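Putative ATPase Rv3679 (Mycobacterium tuberculosis H37Rv, PDB 6BS3) forms, with its partner subunit, the heterodimeric BagAB ATPase complex, whose ATP hydrolysis is required for resistance to nitric oxide and elevated glycerol. Local coordinates at residues Asp94-Phe99 with Ala115-Gly120; Glu101-Asp104 with Asn108-Ile111. All blocks are in the same frame, centred on the assembly; numbering follows the deposited sequence.

Interaction 1: Asp94-Phe99 with Ala115-Gly120; sequences DIEAAF and AMRRIG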
ATOM      1  N   ASP A  94      11.905  16.509   7.898  1.00 48.20           N
ATOM      2  CA  ASP A  94      12.591  15.686   8.887  1.00 47.77           C
ATOM      3  C   ASP A  94      11.881  16.037  10.204  1.00 50.89           C
ATOM      4  O   ASP A  94      12.036  17.159  10.700  1.00 51.05           O
ATOM      5  CB  ASP A  94      14.082  16.071   8.900  1.00 50.04           C
ATOM      6  CG  ASP A  94      14.994  15.370   9.895  1.00 63.27           C
ATOM      7  OD1 ASP A  94      14.513  14.985  10.983  1.00 63.78           O
ATOM      8  OD2 ASP A  94      16.199  15.244   9.602  1.00 74.64           O
ATOM      9  N   ILE A  95      11.038  15.112  10.719  1.00 47.59           N
ATOM     10  CA  ILE A  95      10.217  15.329  11.924  1.00 47.43           C
ATOM     11  C   ILE A  95      11.074  15.630  13.166  1.00 51.13           C
ATOM     12  O   ILE A  95      10.686  16.460  13.989  1.00 50.12           O
ATOM     13  CB  ILE A  95       9.174  14.183  12.174  1.00 50.28           C
ATOM     14  CG1 ILE A  95       8.055  14.626  13.145  1.00 50.90           C
ATOM     15  CG2 ILE A  95       9.820  12.868  12.646  1.00 49.45           C
ATOM     16  CD1 ILE A  95       7.109  15.621  12.613  1.00 54.63           C
ATOM     17  N   GLU A  96      12.247  14.984  13.268  1.00 48.94           N
ATOM     18  CA  GLU A  96      13.189  15.172  14.368  1.00 48.94           C
ATOM     19  C   GLU A  96      13.739  16.599  14.367  1.00 50.55           C
ATOM     20  O   GLU A  96      13.636  17.280  15.386  1.00 48.58           O
ATOM     21  CB  GLU A  96      14.275  14.100  14.317  1.00 50.71           C
ATOM     22  CG  GLU A  96      15.428  14.324  15.275  1.00 68.48           C
ATOM     23  CD  GLU A  96      16.124  13.061  15.748  1.00 89.92           C
ATOM     24  OE1 GLU A  96      17.019  13.191  16.611  1.00 76.04           O
ATOM     25  OE2 GLU A  96      15.789  11.951  15.265  1.00 81.91           O
ATOM     26  N   ALA A  97      14.200  17.086  13.196  1.00 48.05           N
ATOM     27  CA  ALA A  97      14.691  18.462  13.025  1.00 47.93           C
ATOM     28  C   ALA A  97      13.551  19.486  13.176  1.00 51.92           C
ATOM     29  O   ALA A  97      13.787  20.556  13.738  1.00 51.44           O
ATOM     30  CB  ALA A  97      15.388  18.621  11.677  1.00 48.33           C
ATOM     31  N   ALA A  98      12.310  19.138  12.731  1.00 48.99           N
ATOM     32  CA  ALA A  98      11.118  20.007  12.880  1.00 48.30           C
ATOM     33  C   ALA A  98      10.736  20.156  14.362  1.00 53.90           C
ATOM     34  O   ALA A  98      10.342  21.241  14.781  1.00 54.21           O
ATOM     35  CB  ALA A  98       9.939  19.475  12.062  1.00 48.03           C
ATOM     36  N   PHE A  99      10.895  19.086  15.159  1.00 52.89           N
ATOM     37  CA  PHE A  99      10.625  19.121  16.602  1.00 54.49           C
ATOM     38  C   PHE A  99      11.624  20.042  17.350  1.00 59.53           C
ATOM     39  O   PHE A  99      11.195  20.816  18.207  1.00 58.63           O
ATOM     40  CB  PHE A  99      10.562  17.699  17.206  1.00 56.78           C
ATOM     41  CG  PHE A  99      10.203  17.642  18.677  1.00 59.95           C
ATOM     42  CD1 PHE A  99       9.116  18.350  19.175  1.00 64.71           C
ATOM     43  CD2 PHE A  99      10.953  16.881  19.565  1.00 63.68           C
ATOM     44  CE1 PHE A  99       8.803  18.316  20.538  1.00 66.14           C
ATOM     45  CE2 PHE A  99      10.622  16.825  20.921  1.00 67.00           C
ATOM     46  CZ  PHE A  99       9.545  17.536  21.399  1.00 64.95           C
ATOM     47  N   ALA A 115      20.292  18.009  23.321  1.00 61.95           N
ATOM     48  CA  ALA A 115      20.665  16.969  24.280  1.00 61.74           C
ATOM     49  C   ALA A 115      19.816  15.703  24.055  1.00 66.76           C
ATOM     50  O   ALA A 115      20.329  14.592  24.191  1.00 66.92           O
ATOM     51  CB  ALA A 115      20.484  17.477  25.703  1.00 62.35           C
ATOM     52  N   MET A 116      18.527  15.883  23.693  1.00 64.05           N
ATOM     53  CA  MET A 116      17.555  14.821  23.405  1.00 64.24           C
ATOM     54  C   MET A 116      17.929  14.027  22.150  1.00 66.93           C
ATOM     55  O   MET A 116      17.693  12.823  22.102  1.00 66.23           O
ATOM     56  CB  MET A 116      16.156  15.411  23.195  1.00 66.67           C
ATOM     57  CG  MET A 116      15.532  15.974  24.432  1.00 70.11           C
ATOM     58  SD  MET A 116      13.951  16.709  23.999  1.00 73.69           S
ATOM     59  CE  MET A 116      12.883  15.268  24.110  1.00 70.17           C
ATOM     60  N   ARG A 117      18.462  14.714  21.126  1.00 63.23           N
ATOM     61  CA  ARG A 117      18.889  14.118  19.859  1.00 62.89           C
ATOM     62  C   ARG A 117      20.032  13.099  20.115  1.00 67.48           C
ATOM     63  O   ARG A 117      19.997  11.992  19.581  1.00 66.51           O
ATOM     64  CB  ARG A 117      19.301  15.228  18.869  1.00 61.18           C
ATOM     65  CG  ARG A 117      19.857  14.737  17.532  1.00 67.99           C
ATOM     66  CD  ARG A 117      20.331  15.863  16.626  1.00 72.27           C
ATOM     67  NE  ARG A 117      21.439  16.627  17.202  1.00 78.49           N
ATOM     68  CZ  ARG A 117      21.681  17.906  16.929  1.00 93.10           C
ATOM     69  NH1 ARG A 117      20.909  18.567  16.074  1.00 73.70           N
ATOM     70  NH2 ARG A 117      22.692  18.535  17.510  1.00 84.50           N
ATOM     71  N   ARG A 118      20.975  13.451  21.006  1.00 65.05           N
ATOM     72  CA  ARG A 118      22.128  12.628  21.388  1.00 65.21           C
ATOM     73  C   ARG A 118      21.769  11.353  22.175  1.00 68.63           C
ATOM     74  O   ARG A 118      22.660  10.528  22.381  1.00 68.58           O
ATOM     75  CB  ARG A 118      23.176  13.467  22.158  1.00 65.60           C
ATOM     76  CG  ARG A 118      23.714  14.666  21.384  1.00 73.75           C
ATOM     77  CD  ARG A 118      24.740  15.434  22.198  1.00 84.25           C
ATOM     78  NE  ARG A 118      24.901  16.809  21.713  1.00 93.34           N
ATOM     79  CZ  ARG A 118      24.657  17.901  22.436  1.00105.50           C
ATOM     80  NH1 ARG A 118      24.256  17.797  23.698  1.00 92.99           N
ATOM     81  NH2 ARG A 118      24.825  19.105  21.905  1.00 88.15           N
ATOM     82  N   ILE A 119      20.490  11.196  22.625  1.00 64.16           N
ATOM     83  CA  ILE A 119      20.000  10.033  23.396  1.00 63.27           C
ATOM     84  C   ILE A 119      18.719   9.407  22.771  1.00 67.97           C
ATOM     85  O   ILE A 119      18.039   8.610  23.432  1.00 67.83           O
ATOM     86  CB  ILE A 119      19.827  10.326  24.928  1.00 65.76           C
ATOM     87  CG1 ILE A 119      18.797  11.443  25.209  1.00 65.76           C
ATOM     88  CG2 ILE A 119      21.169  10.611  25.613  1.00 66.04           C
ATOM     89  CD1 ILE A 119      17.843  11.157  26.364  1.00 67.77           C
ATOM     90  N   GLY A 120      18.421   9.783  21.518  1.00 63.79           N
ATOM     91  CA  GLY A 120      17.283   9.310  20.732  1.00 62.64           C
ATOM     92  C   GLY A 120      15.909   9.656  21.270  1.00 66.22           C
ATOM     93  O   GLY A 120      14.934   8.977  20.932  1.00 66.23           O
TER
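Phe99 and Met116 meet inside, and Glu96 and Arg117 outside, at the open end of a helical hairpin: helix 95-107 runs out, a short connection turns the chain, and helix 110-117 brings it back. The packed side is apolar. Met116 places its terminal methyl CE at the rim of the Phe99 ring, near the ring plane and 4.2 Å from CE2. Both side chains are buried: Val122 touches each of them, Leu132 and Leu136 of helix 130-146 press on Phe99, and apolar side chains of the partner subunit pack on both as well. The other side faces solvent. Here the extended Glu96 crosses Arg117 at about a right angle, and its OE1 touches the aliphatic Arg117 CG at 3.4 Å. The arginine then bends at chi3 (63°), and its NE stays 5.6 Å from Glu96 OE1, so opposite charges lie near each other without a salt bridge. Glu123 brings a second carboxylate close to Glu96, which may raise its proton affinity. Helix 110-117 ends in a Schellman motif with Gly120 at C-prime. Helix 95-107 begins with an N-cap: Asp94 OD1 accepts from Ala97 N at 3.1 Å, the donor lying above the carboxylate plane.

Interaction 2: Glu101-Asp104 with Asn108-Ile111; sequences EYLD and NLGI
Leu103 O receives the amide of Leu109 at the point where helix 95-107 gives way to helix 110-117, a compact example of how a chain can finish one helix and start the next almost at once. The bond from Leu109 N to Leu103 O is 2.9 Å long and nearly straight at hydrogen (176°), although the donor stands above the carbonyl plane. At Asn108 the chain takes a left-handed backbone conformation and leaves the first helix, and Asn108 N gives a weak bond of 3.2 Å to Asp104 O. Leu109 then takes the N-cap position of the second helix.

Asp104 shows how closely the two helix ends approach. Its CB rests 3.8 Å from Gly110 CA. CG lies anti to the backbone N (chi1 -174°), beside the carbonyl carbon, and it keeps near the same glycine CA at 4.1 Å. At the tip, OD1 comes within 3.7 Å of Gly110 CA, and the side chain of Asn108 brings its own OD1 to 4.0 Å from Asp104 OD1. Gly110 thus offers bare backbone to CB, CG and OD1 of the aspartate. On the apolar side, Leu103 and Leu109 cross obliquely, CD2 of the former 3.9 Å from CD1 of the latter.

Within the fold, this junction belongs to the run of helices between strands 86-92 and 158-162 of the central sheet. Tyr102 and Leu103 pack on apolar side chains of the partner subunit, while Glu101 hydrogen-bonds Tyr74, from the loop that precedes edge strand 77-82.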
ATOM      1  N   GLU A 101      13.331  22.583  15.930  1.00 57.25           N
ATOM      2  CA  GLU A 101      12.986  23.903  15.398  1.00 57.77           C
ATOM      3  C   GLU A 101      11.851  24.511  16.248  1.00 63.65           C
ATOM      4  O   GLU A 101      11.894  25.683  16.599  1.00 63.25           O
ATOM      5  CB  GLU A 101      12.483  23.717  13.958  1.00 59.23           C
ATOM      6  CG  GLU A 101      13.141  24.553  12.877  1.00 67.82           C
ATOM      7  CD  GLU A 101      12.715  24.197  11.461  1.00 88.04           C
ATOM      8  OE1 GLU A 101      11.598  23.653  11.266  1.00 78.56           O
ATOM      9  OE2 GLU A 101      13.516  24.470  10.538  1.00 79.57           O
ATOM     10  N   TYR A 102      10.844  23.686  16.581  1.00 62.09           N
ATOM     11  CA  TYR A 102       9.662  24.028  17.365  1.00 62.48           C
ATOM     12  C   TYR A 102      10.045  24.334  18.810  1.00 67.47           C
ATOM     13  O   TYR A 102       9.669  25.390  19.308  1.00 67.67           O
ATOM     14  CB  TYR A 102       8.668  22.863  17.253  1.00 63.95           C
ATOM     15  CG  TYR A 102       7.426  22.908  18.110  1.00 66.08           C
ATOM     16  CD1 TYR A 102       6.223  23.383  17.597  1.00 68.65           C
ATOM     17  CD2 TYR A 102       7.400  22.298  19.359  1.00 66.78           C
ATOM     18  CE1 TYR A 102       5.045  23.331  18.344  1.00 69.76           C
ATOM     19  CE2 TYR A 102       6.234  22.249  20.119  1.00 67.77           C
ATOM     20  CZ  TYR A 102       5.057  22.765  19.606  1.00 76.68           C
ATOM     21  OH  TYR A 102       3.903  22.709  20.349  1.00 80.92           O
ATOM     22  N   LEU A 103      10.816  23.439  19.468  1.00 64.74           N
ATOM     23  CA  LEU A 103      11.289  23.628  20.843  1.00 65.25           C
ATOM     24  C   LEU A 103      12.071  24.928  20.988  1.00 71.76           C
ATOM     25  O   LEU A 103      11.848  25.675  21.941  1.00 70.79           O
ATOM     26  CB  LEU A 103      12.169  22.450  21.290  1.00 65.09           C
ATOM     27  CG  LEU A 103      11.459  21.200  21.789  1.00 68.99           C
ATOM     28  CD1 LEU A 103      12.431  20.057  21.897  1.00 69.23           C
ATOM     29  CD2 LEU A 103      10.830  21.428  23.140  1.00 69.22           C
ATOM     30  N   ASP A 104      12.955  25.210  20.023  1.00 71.72           N
ATOM     31  CA  ASP A 104      13.782  26.411  20.019  1.00 73.79           C
ATOM     32  C   ASP A 104      13.000  27.695  19.700  1.00 81.18           C
ATOM     33  O   ASP A 104      13.177  28.681  20.405  1.00 81.36           O
ATOM     34  CB  ASP A 104      14.995  26.237  19.086  1.00 76.31           C
ATOM     35  CG  ASP A 104      15.992  27.381  19.112  1.00 94.00           C
ATOM     36  OD1 ASP A 104      16.479  27.729  20.223  1.00 95.50           O
ATOM     37  OD2 ASP A 104      16.299  27.922  18.025  1.00103.08           O
ATOM     38  N   ASN A 108      12.120  28.158  23.421  1.00 72.02           N
ATOM     39  CA  ASN A 108      13.546  28.462  23.619  1.00 72.26           C
ATOM     40  C   ASN A 108      14.292  27.292  24.341  1.00 75.85           C
ATOM     41  O   ASN A 108      15.153  27.518  25.206  1.00 75.46           O
ATOM     42  CB  ASN A 108      13.752  29.841  24.301  1.00 74.00           C
ATOM     43  CG  ASN A 108      15.137  30.429  24.119  1.00 96.17           C
ATOM     44  OD1 ASN A 108      15.723  30.409  23.028  1.00 88.83           O
ATOM     45  ND2 ASN A 108      15.691  30.970  25.193  1.00 90.16           N
ATOM     46  N   LEU A 109      13.928  26.032  23.963  1.00 71.08           N
ATOM     47  CA  LEU A 109      14.473  24.784  24.506  1.00 70.22           C
ATOM     48  C   LEU A 109      15.387  24.088  23.485  1.00 74.56           C
ATOM     49  O   LEU A 109      15.415  22.853  23.394  1.00 73.97           O
ATOM     50  CB  LEU A 109      13.335  23.839  24.969  1.00 70.10           C
ATOM     51  CG  LEU A 109      12.637  24.159  26.294  1.00 74.15           C
ATOM     52  CD1 LEU A 109      11.280  23.480  26.368  1.00 73.81           C
ATOM     53  CD2 LEU A 109      13.480  23.732  27.485  1.00 75.53           C
ATOM     54  N   GLY A 110      16.132  24.900  22.734  1.00 72.03           N
ATOM     55  CA  GLY A 110      17.093  24.447  21.736  1.00 72.17           C
ATOM     56  C   GLY A 110      18.209  23.623  22.347  1.00 76.45           C
ATOM     57  O   GLY A 110      18.694  22.679  21.718  1.00 75.88           O
ATOM     58  N   ILE A 111      18.596  23.965  23.596  1.00 73.78           N
ATOM     59  CA  ILE A 111      19.626  23.278  24.383  1.00 74.09           C
ATOM     60  C   ILE A 111      19.151  21.882  24.810  1.00 77.05           C
ATOM     61  O   ILE A 111      19.893  20.905  24.647  1.00 77.18           O
ATOM     62  CB  ILE A 111      20.131  24.153  25.582  1.00 77.62           C
ATOM     63  CG1 ILE A 111      21.375  23.550  26.261  1.00 78.06           C
ATOM     64  CG2 ILE A 111      19.026  24.466  26.604  1.00 79.13           C
ATOM     65  CD1 ILE A 111      22.690  23.731  25.449  1.00 89.69           C
TER

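How the interactions relate
Interactions 1 and 2 join the same two helices, 95-107 and 110-117, at different depths of one hairpin. Interaction 2 sits at the bend, where the chain reverses within a few residues, so backbone hydrogen bonding dominates. Interaction 1 lies where the helices have separated, and side chains alone bridge the gap, burying about half as much surface (126 against 251 Å²). Phe99, Met116 and Leu103 are buried against apolar side chains of the partner subunit, whereas Leu109 is partly exposed and meets a polar one; the polar residues of both contacts are more exposed. The apolar parts are continuous: Met116 SD packs on Leu103 CD1 at 4.2 Å. Both contacts lie away from the nucleotide site.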